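Nucleoside diphosphate kinase (PDB 3ZTP) catalyses transfer of the ATP gamma phosphate to nucleoside diphosphates, probably through a phosphohistidine intermediate, making nucleoside triphosphates other than ATP. Local coordinates at residues 3-8 with 76-81; 37-42 with 71-76. One frame throughout, in Å; residues are numbered along the deposited sequence. Where two conformers were deposited one is given.

Overall arrangement
Both contacts lie in one four-stranded antiparallel sheet and meet on strand 72-78. Contact 1 pairs that strand with strand 3-10, and contact 2 pairs it with strand 33-40, so strand 72-78 is an inner strand. Their centres are about 16 Å apart. Along the chain the order is 3-8, 37-42, 71-76 and 76-81, which places both segments of contact 2 between those of contact 1. V76 belongs to both, and A75 and I8 are joined by a backbone hydrogen bond. Helix 82-90 follows contact 1, while helix 125-135 packs against both contacts. Contact 2 lies at one edge of the sheet within the chain, where strand 33-40 also meets a second subunit.

Contact 1 of 2, residues 3-8 with 76-81; sequences VERTLI and VLEGED
R5 and E78 form a salt bridge, side by side and pointing the same way from the sheet. E78 CG is anti to the backbone N (chi1 -180°), its chain extended. The guanidinium meets the carboxylate side-on, its plane turned only 5° from it. Both bonds go to one oxygen: R5 NE is 2.8 Å from E78 OE1, and NH2 is 3.2 Å from the same atom. Water 3 bridges NH2 and OE1.

The tight, buried part runs from the next residue, T6, to I8, with V76 and L77. T6 and L77 exchange two backbone hydrogen bonds. L77 CD1 meets I8 CG2 at 3.9 Å, the side chains crossing at about a right angle. V86 of helix 82-90 packs on both. On the opposite face L7 CD1 is 4.2 Å from V76 CG2, with F136 against both.

The solvent side takes in R5, E78 and water 3, the V3-E80 end, E4 and D81. E4 OE1 is 4.4 Å from D81 OD1, and water 1 donates to both. E4 OE1 also accepts from I83 N, which probably eases the repulsion. E80 OE2 turns to A2 N.

The antiparallel pairing joins the two inner strands of the ferredoxin-like sheet of nucleoside diphosphate kinases.

Contact 2 of 2, residues 37-42 with 71-76; sequences LKMFRF and PVVAAV
V72 CG2 makes a CH-pi contact over one face of the F40 ring, 3.5 Å above the plane and offset toward the rim. A74 CB and F42 CD1 lie at its edge, near the ring plane. F40 CE2 sits over the centre of the F42 ring, 3.6 Å above it. This is an antiparallel beta pair at one edge of the ferredoxin-like sheet within the chain. F40 CG takes the crowded position between backbone N and carbonyl carbon (chi1 67°), from which the ring crosses V72 obliquely, CZ lying 3.5 Å from V72 CG2. I135 of helix 125-135 and L139 of a third subunit also pack on F40. An alanine at F40 would probably leave V72 CG2 without a ring face, A74 CB without a ring edge and a gap against the F42 face.

The other face of the sheet, with L37, M39, V73 and A75, is apolar. M39 CE is 3.7 Å from V73 CG2, and M15 touches both residues. L37 and M39 use their backbones to bond a second subunit, where L37 packs on M39 of that chain. K38-A74 and F40-V72 each exchange two backbone hydrogen bonds. L37 CD1 touches V73 CG1 at 3.6 Å and also packs on A75 CB.

Contact 1 of 2, residues 3-8 with 76-81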
loop_
_atom_site.group_PDB
_atom_site.type_symbol
_atom_site.label_atom_id
_atom_site.label_comp_id
_atom_site.label_asym_id
_atom_site.label_seq_id
_atom_site.Cartn_x
_atom_site.Cartn_y
_atom_site.Cartn_z
ATOM N N VAL A 3 -17.759 -11.005 18.399
ATOM C CA VAL A 3 -16.488 -10.926 17.679
ATOM C C VAL A 3 -16.180 -9.482 17.344
ATOM O O VAL A 3 -17.003 -8.758 16.783
ATOM C CB VAL A 3 -16.524 -11.762 16.401
ATOM C CG1 VAL A 3 -15.231 -11.585 15.597
ATOM C CG2 VAL A 3 -16.745 -13.229 16.745
ATOM N N GLU A 4 -14.960 -9.081 17.666
ATOM C CA GLU A 4 -14.528 -7.702 17.503
ATOM C C GLU A 4 -13.175 -7.650 16.800
ATOM O O GLU A 4 -12.440 -8.637 16.758
ATOM C CB GLU A 4 -14.378 -7.033 18.874
ATOM C CG GLU A 4 -15.685 -6.921 19.632
ATOM C CD GLU A 4 -15.543 -6.423 21.060
ATOM O OE1 GLU A 4 -14.418 -6.386 21.601
ATOM O OE2 GLU A 4 -16.586 -6.079 21.662
ATOM N N ARG A 5 -12.846 -6.482 16.260
ATOM C CA ARG A 5 -11.508 -6.201 15.770
ATOM C C ARG A 5 -10.884 -5.072 16.564
ATOM O O ARG A 5 -11.541 -4.086 16.919
ATOM C CB ARG A 5 -11.546 -5.796 14.305
ATOM C CG ARG A 5 -11.888 -6.916 13.374
ATOM C CD ARG A 5 -12.046 -6.441 11.948
ATOM N NE ARG A 5 -12.303 -7.582 11.071
ATOM C CZ ARG A 5 -12.567 -7.479 9.774
ATOM N NH1 ARG A 5 -12.603 -6.288 9.207
ATOM N NH2 ARG A 5 -12.800 -8.575 9.054
ATOM N N THR A 6 -9.591 -5.193 16.851
ATOM C CA THR A 6 -8.877 -4.147 17.557
ATOM C C THR A 6 -7.543 -3.942 16.873
ATOM O O THR A 6 -7.063 -4.825 16.157
ATOM C CB THR A 6 -8.722 -4.482 19.057
ATOM O OG1 THR A 6 -8.214 -3.319 19.689
ATOM C CG2 THR A 6 -7.761 -5.647 19.315
ATOM N N LEU A 7 -6.944 -2.776 17.060
ATOM C CA LEU A 7 -5.640 -2.479 16.469
ATOM C C LEU A 7 -4.577 -2.548 17.545
ATOM O O LEU A 7 -4.742 -1.934 18.606
ATOM C CB LEU A 7 -5.642 -1.082 15.860
ATOM C CG LEU A 7 -4.335 -0.771 15.111
ATOM C CD1 LEU A 7 -4.325 -1.363 13.718
ATOM C CD2 LEU A 7 -4.009 0.711 15.082
ATOM N N ILE A 8 -3.471 -3.239 17.261
ATOM C CA ILE A 8 -2.266 -3.091 18.069
ATOM C C ILE A 8 -1.170 -2.438 17.251
ATOM O O ILE A 8 -1.091 -2.599 16.024
ATOM C CB ILE A 8 -1.753 -4.412 18.685
ATOM C CG1 ILE A 8 -1.441 -5.463 17.606
ATOM C CG2 ILE A 8 -2.750 -4.932 19.697
ATOM C CD1 ILE A 8 -0.588 -6.632 18.096
ATOM N N VAL A 76 -4.200 -5.864 12.883
ATOM C CA VAL A 76 -5.587 -5.940 13.270
ATOM C C VAL A 76 -5.802 -7.344 13.824
ATOM O O VAL A 76 -5.492 -8.332 13.158
ATOM C CB VAL A 76 -6.528 -5.707 12.071
ATOM C CG1 VAL A 76 -7.983 -5.920 12.487
ATOM C CG2 VAL A 76 -6.320 -4.312 11.502
ATOM N N LEU A 77 -6.323 -7.410 15.043
ATOM C CA LEU A 77 -6.620 -8.661 15.719
ATOM C C LEU A 77 -8.114 -8.831 15.810
ATOM O O LEU A 77 -8.829 -7.916 16.220
ATOM C CB LEU A 77 -6.022 -8.656 17.132
ATOM C CG LEU A 77 -4.521 -8.433 17.206
ATOM C CD1 LEU A 77 -4.112 -8.484 18.650
ATOM C CD2 LEU A 77 -3.769 -9.466 16.393
ATOM N N GLU A 78 -8.593 -10.023 15.456
ATOM C CA GLU A 78 -10.015 -10.344 15.484
ATOM C C GLU A 78 -10.295 -11.535 16.382
ATOM O O GLU A 78 -9.609 -12.544 16.329
ATOM C CB GLU A 78 -10.484 -10.632 14.057
ATOM C CG GLU A 78 -11.954 -10.975 13.928
ATOM C CD GLU A 78 -12.323 -11.242 12.481
ATOM O OE1 GLU A 78 -12.318 -10.281 11.680
ATOM O OE2 GLU A 78 -12.575 -12.408 12.129
ATOM N N GLY A 79 -11.310 -11.397 17.210
ATOM C CA GLY A 79 -11.748 -12.500 18.042
ATOM C C GLY A 79 -12.844 -12.078 18.995
ATOM O O GLY A 79 -13.182 -10.911 19.105
ATOM N N GLU A 80 -13.424 -13.053 19.684
ATOM C CA GLU A 80 -14.459 -12.770 20.678
ATOM C C GLU A 80 -13.932 -11.811 21.752
ATOM O O GLU A 80 -12.856 -12.031 22.301
ATOM C CB GLU A 80 -14.897 -14.080 21.320
ATOM C CG GLU A 80 -15.926 -13.929 22.419
ATOM C CD GLU A 80 -17.232 -13.359 21.926
ATOM O OE1 GLU A 80 -17.602 -13.605 20.758
ATOM O OE2 GLU A 80 -17.892 -12.656 22.714
ATOM N N ASP A 81 -14.673 -10.735 22.006
ATOM C CA ASP A 81 -14.333 -9.797 23.067
ATOM C C ASP A 81 -12.899 -9.281 22.898
ATOM O O ASP A 81 -12.220 -8.994 23.875
ATOM C CB ASP A 81 -14.521 -10.483 24.434
ATOM C CG ASP A 81 -14.734 -9.505 25.589
ATOM O OD1 ASP A 81 -15.252 -8.380 25.390
ATOM O OD2 ASP A 81 -14.428 -9.920 26.734
HETATM O O HOH W 1 -14.212 -6.189 24.199
HETATM O O HOH W 2 -17.767 -8.199 23.189
HETATM O O HOH W 3 -13.166 -11.585 9.369
#

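Contact 2 of 2, residues 37-42 with 71-76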
loop_
_atom_site.group_PDB
_atom_site.type_symbol
_atom_site.label_atom_id
_atom_site.label_comp_id
_atom_site.label_asym_id
_atom_site.label_seq_id
_atom_site.Cartn_x
_atom_site.Cartn_y
_atom_site.Cartn_z
ATOM N N LEU A 37 -1.499 -6.772 8.793
ATOM C CA LEU A 37 -0.192 -6.636 9.424
ATOM C C LEU A 37 0.707 -5.869 8.523
ATOM O O LEU A 37 0.805 -6.194 7.343
ATOM C CB LEU A 37 0.407 -8.043 9.675
ATOM C CG LEU A 37 1.768 -8.096 10.354
ATOM C CD1 LEU A 37 1.688 -7.755 11.777
ATOM C CD2 LEU A 37 2.356 -9.488 10.195
ATOM N N LYS A 38 1.399 -4.878 9.048
ATOM C CA LYS A 38 2.481 -4.292 8.282
ATOM C C LYS A 38 3.377 -3.440 9.135
ATOM O O LYS A 38 3.008 -2.973 10.201
ATOM C CB LYS A 38 1.954 -3.462 7.116
ATOM C CG LYS A 38 1.411 -2.103 7.533
ATOM C CD LYS A 38 0.658 -1.424 6.381
ATOM C CE LYS A 38 -0.149 -0.238 6.859
ATOM N NZ LYS A 38 -0.892 0.336 5.696
ATOM N N MET A 39 4.585 -3.282 8.619
ATOM C CA MET A 39 5.611 -2.382 9.143
ATOM C C MET A 39 5.564 -1.087 8.355
ATOM O O MET A 39 5.512 -1.112 7.132
ATOM C CB MET A 39 6.984 -3.035 9.005
ATOM C CG MET A 39 8.097 -2.140 9.460
ATOM S SD MET A 39 9.690 -2.992 9.436
ATOM C CE MET A 39 9.448 -4.140 10.716
ATOM N N PHE A 40 5.579 0.045 9.047
ATOM C CA PHE A 40 5.550 1.343 8.417
ATOM C C PHE A 40 6.224 2.326 9.358
ATOM O O PHE A 40 6.618 1.961 10.475
ATOM C CB PHE A 40 4.101 1.767 8.084
ATOM C CG PHE A 40 3.269 2.010 9.288
ATOM C CD1 PHE A 40 2.704 0.951 9.972
ATOM C CD2 PHE A 40 3.090 3.309 9.788
ATOM C CE1 PHE A 40 1.967 1.162 11.137
ATOM C CE2 PHE A 40 2.314 3.518 10.939
ATOM C CZ PHE A 40 1.779 2.436 11.609
ATOM N N ARG A 41 6.369 3.565 8.913
ATOM C CA ARG A 41 6.941 4.615 9.746
ATOM C C ARG A 41 5.994 5.804 9.754
ATOM O O ARG A 41 5.705 6.393 8.702
ATOM C CB ARG A 41 8.295 5.019 9.207
ATOM C CG ARG A 41 8.856 6.246 9.903
ATOM C CD ARG A 41 10.133 5.934 10.556
ATOM N NE ARG A 41 10.687 7.079 11.273
ATOM C CZ ARG A 41 11.981 7.252 11.444
ATOM N NH1 ARG A 41 12.838 6.358 10.959
ATOM N NH2 ARG A 41 12.412 8.299 12.122
ATOM N N PHE A 42 5.469 6.152 10.916
ATOM C CA PHE A 42 4.710 7.389 11.059
ATOM C C PHE A 42 5.633 8.580 10.798
ATOM O O PHE A 42 6.718 8.670 11.400
ATOM C CB PHE A 42 4.237 7.575 12.510
ATOM C CG PHE A 42 2.999 6.829 12.906
ATOM C CD1 PHE A 42 1.767 7.108 12.340
ATOM C CD2 PHE A 42 3.055 5.902 13.930
ATOM C CE1 PHE A 42 0.623 6.470 12.759
ATOM C CE2 PHE A 42 1.902 5.254 14.350
ATOM C CZ PHE A 42 0.684 5.535 13.763
ATOM N N PRO A 71 10.605 2.724 12.768
ATOM C CA PRO A 71 9.451 1.968 12.279
ATOM C C PRO A 71 8.660 1.286 13.398
ATOM O O PRO A 71 9.191 0.967 14.488
ATOM C CB PRO A 71 10.058 0.920 11.349
ATOM C CG PRO A 71 11.540 1.056 11.434
ATOM C CD PRO A 71 11.895 2.248 12.249
ATOM N N VAL A 72 7.382 1.053 13.125
ATOM C CA VAL A 72 6.491 0.317 13.998
ATOM C C VAL A 72 5.805 -0.752 13.195
ATOM O O VAL A 72 5.869 -0.760 11.958
ATOM C CB VAL A 72 5.436 1.235 14.664
ATOM C CG1 VAL A 72 6.103 2.251 15.598
ATOM C CG2 VAL A 72 4.608 2.008 13.648
ATOM N N VAL A 73 5.149 -1.672 13.882
ATOM C CA VAL A 73 4.341 -2.691 13.221
ATOM C C VAL A 73 2.957 -2.659 13.801
ATOM O O VAL A 73 2.760 -2.756 15.014
ATOM C CB VAL A 73 4.940 -4.094 13.395
ATOM C CG1 VAL A 73 3.957 -5.164 12.931
ATOM C CG2 VAL A 73 6.264 -4.191 12.618
ATOM N N ALA A 74 1.961 -2.547 12.939
ATOM C CA ALA A 74 0.566 -2.618 13.355
ATOM C C ALA A 74 -0.079 -3.910 12.882
ATOM O O ALA A 74 0.310 -4.475 11.849
ATOM C CB ALA A 74 -0.221 -1.419 12.793
ATOM N N ALA A 75 -1.070 -4.378 13.655
ATOM C CA ALA A 75 -1.860 -5.550 13.302
ATOM C C ALA A 75 -3.295 -5.338 13.692
ATOM O O ALA A 75 -3.579 -4.683 14.709
ATOM C CB ALA A 75 -1.331 -6.788 14.009
ATOM N N VAL A 76 -4.200 -5.864 12.883
ATOM C CA VAL A 76 -5.587 -5.940 13.270
ATOM C C VAL A 76 -5.802 -7.344 13.824
ATOM O O VAL A 76 -5.492 -8.332 13.158
ATOM C CB VAL A 76 -6.528 -5.707 12.071
ATOM C CG1 VAL A 76 -7.983 -5.920 12.487
ATOM C CG2 VAL A 76 -6.320 -4.312 11.502
#